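Local coordinates for protein myosin IE heavy chain (Dictyostelium discoideum, PDB 1LKX) that is a single-headed myosin whose motor domain, the part described here, binds actin and hydrolyses ATP in an actin-activated way, at residues N36-I41 with N55-S60. Residues are numbered along the deposited sequence; the frame is centred on the assembly and turned at random.
Sequences NIYTYI and NIYKES
One polar bond joins segments 36-41 and 55-60. Tyr-38 and Tyr-57 meet end to end, and their OH atoms are hydrogen-bonded at 2.5 Å. Either hydroxyl could be the donor. Each OH comes in at the rim of the partner ring, close to the ring plane. The first side-chain bond of Tyr-57 does not aim at the other segment, but with CG anti to the carbonyl carbon (chi1 -57°) the ring still brings its hydroxyl to Tyr-38. The methyl CD1 of Ile-37 packs against OH of Tyr-57, at 3.5 Å.

Apolar contacts flank this bond. CD1 of Ile-37 and CD1 of Ile-56 meet at 3.9 Å, where the two isoleucine side chains cross at a slant. The same Ile-56 methyl lies 4.0 Å from CE2 of Tyr-38, at the ring edge. Within its own segment, Ile-56 covers one face of the Tyr-57 ring, with CG1 over the ring centre.

His-76 meets both tyrosine rings, and Lys-113 makes a cation-pi contact with Tyr-57. An alanine in place of Tyr-57 would remove the ring and its OH, so the bond to Tyr-38 would be lost and the packing beside ADP would probably loosen.

Tyr-57 belongs to the ADP pocket. The contact thus ties strand 38-40, an outermost strand of the mixed central sheet, to the nucleotide site of the myosin motor domain.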
loop_
_atom_site.group_PDB
_atom_site.type_symbol
_atom_site.label_atom_id
_atom_site.label_comp_id
_atom_site.label_asym_id
_atom_site.label_seq_id
_atom_site.Cartn_x
_atom_site.Cartn_y
_atom_site.Cartn_z
ATOM N N ASN A 36 18.211 14.998 -8.762
ATOM C CA ASN A 36 18.739 14.419 -7.538
ATOM C C ASN A 36 17.547 14.077 -6.668
ATOM O O ASN A 36 17.296 14.725 -5.655
ATOM C CB ASN A 36 19.642 15.417 -6.826
ATOM C CG ASN A 36 21.040 15.467 -7.420
ATOM O OD1 ASN A 36 21.848 14.554 -7.221
ATOM N ND2 ASN A 36 21.330 16.534 -8.161
ATOM N N ILE A 37 16.809 13.058 -7.097
ATOM C CA ILE A 37 15.607 12.595 -6.416
ATOM C C ILE A 37 15.764 12.379 -4.910
ATOM O O ILE A 37 14.924 12.807 -4.113
ATOM C CB ILE A 37 15.163 11.251 -6.959
ATOM C CG1 ILE A 37 15.424 11.153 -8.451
ATOM C CG2 ILE A 37 13.708 11.040 -6.666
ATOM C CD1 ILE A 37 15.355 9.698 -8.905
ATOM N N TYR A 38 16.842 11.703 -4.532
ATOM C CA TYR A 38 17.085 11.354 -3.142
ATOM C C TYR A 38 17.898 12.315 -2.294
ATOM O O TYR A 38 18.888 12.878 -2.739
ATOM C CB TYR A 38 17.733 9.965 -3.087
ATOM C CG TYR A 38 16.956 8.898 -3.823
ATOM C CD1 TYR A 38 15.785 8.353 -3.283
ATOM C CD2 TYR A 38 17.372 8.461 -5.076
ATOM C CE1 TYR A 38 15.058 7.404 -3.977
ATOM C CE2 TYR A 38 16.655 7.519 -5.780
ATOM C CZ TYR A 38 15.504 6.993 -5.229
ATOM O OH TYR A 38 14.821 6.039 -5.941
ATOM N N THR A 39 17.461 12.467 -1.048
ATOM C CA THR A 39 18.111 13.323 -0.065
ATOM C C THR A 39 17.836 12.693 1.293
ATOM O O THR A 39 16.780 12.100 1.497
ATOM C CB THR A 39 17.522 14.742 -0.076
ATOM O OG1 THR A 39 17.456 15.226 -1.418
ATOM C CG2 THR A 39 18.395 15.677 0.723
ATOM N N TYR A 40 18.769 12.827 2.221
ATOM C CA TYR A 40 18.602 12.238 3.541
ATOM C C TYR A 40 18.159 13.197 4.630
ATOM O O TYR A 40 18.146 14.401 4.446
ATOM C CB TYR A 40 19.913 11.613 4.017
ATOM C CG TYR A 40 20.483 10.521 3.150
ATOM C CD1 TYR A 40 19.718 9.418 2.790
ATOM C CD2 TYR A 40 21.803 10.573 2.726
ATOM C CE1 TYR A 40 20.249 8.397 2.033
ATOM C CE2 TYR A 40 22.348 9.560 1.968
ATOM C CZ TYR A 40 21.566 8.474 1.620
ATOM O OH TYR A 40 22.096 7.484 0.822
ATOM N N ILE A 41 17.788 12.619 5.769
ATOM C CA ILE A 41 17.418 13.343 6.986
ATOM C C ILE A 41 17.947 12.367 8.019
ATOM O O ILE A 41 17.239 11.959 8.935
ATOM C CB ILE A 41 15.890 13.512 7.197
ATOM C CG1 ILE A 41 15.308 14.447 6.141
ATOM C CG2 ILE A 41 15.617 14.129 8.571
ATOM C CD1 ILE A 41 13.858 14.821 6.391
ATOM N N ASN A 55 18.889 7.038 -15.258
ATOM C CA ASN A 55 19.797 5.908 -15.319
ATOM C C ASN A 55 20.663 5.823 -14.066
ATOM O O ASN A 55 21.877 5.994 -14.130
ATOM C CB ASN A 55 20.666 6.008 -16.575
ATOM C CG ASN A 55 21.174 4.657 -17.032
ATOM O OD1 ASN A 55 20.402 3.702 -17.154
ATOM N ND2 ASN A 55 22.474 4.568 -17.297
ATOM N N ILE A 56 20.028 5.544 -12.932
ATOM C CA ILE A 56 20.733 5.434 -11.663
ATOM C C ILE A 56 20.360 4.162 -10.912
ATOM O O ILE A 56 20.635 4.033 -9.720
ATOM C CB ILE A 56 20.428 6.633 -10.765
ATOM C CG1 ILE A 56 19.036 6.496 -10.167
ATOM C CG2 ILE A 56 20.493 7.903 -11.582
ATOM C CD1 ILE A 56 18.666 7.619 -9.255
ATOM N N TYR A 57 19.733 3.224 -11.614
ATOM C CA TYR A 57 19.325 1.975 -10.998
ATOM C C TYR A 57 19.944 0.786 -11.715
ATOM O O TYR A 57 19.324 -0.264 -11.870
ATOM C CB TYR A 57 17.810 1.868 -11.017
ATOM C CG TYR A 57 17.119 3.014 -10.328
ATOM C CD1 TYR A 57 17.231 3.200 -8.954
ATOM C CD2 TYR A 57 16.345 3.916 -11.056
ATOM C CE1 TYR A 57 16.584 4.257 -8.319
ATOM C CE2 TYR A 57 15.694 4.978 -10.435
ATOM C CZ TYR A 57 15.815 5.144 -9.065
ATOM O OH TYR A 57 15.170 6.194 -8.443
ATOM N N LYS A 58 21.185 0.963 -12.141
ATOM C CA LYS A 58 21.924 -0.075 -12.835
ATOM C C LYS A 58 22.673 -0.938 -11.828
ATOM O O LYS A 58 23.099 -0.448 -10.781
ATOM C CB LYS A 58 22.923 0.566 -13.787
ATOM C CG LYS A 58 22.302 1.534 -14.773
ATOM C CD LYS A 58 23.360 2.336 -15.531
ATOM C CE LYS A 58 23.884 3.528 -14.718
ATOM N NZ LYS A 58 24.696 3.176 -13.510
ATOM N N GLU A 59 22.836 -2.220 -12.154
ATOM C CA GLU A 59 23.543 -3.171 -11.289
ATOM C C GLU A 59 24.885 -2.601 -10.821
ATOM O O GLU A 59 25.344 -2.872 -9.717
ATOM C CB GLU A 59 23.760 -4.490 -12.039
ATOM C CG GLU A 59 23.861 -4.322 -13.558
ATOM C CD GLU A 59 24.715 -3.121 -13.977
ATOM O OE1 GLU A 59 25.940 -3.121 -13.711
ATOM O OE2 GLU A 59 24.155 -2.169 -14.571
ATOM N N SER A 60 25.509 -1.800 -11.668
ATOM C CA SER A 60 26.778 -1.196 -11.313
ATOM C C SER A 60 26.526 -0.268 -10.125
ATOM O O SER A 60 27.345 -0.170 -9.210
ATOM C CB SER A 60 27.332 -0.400 -12.497
ATOM O OG SER A 60 26.485 0.693 -12.811
#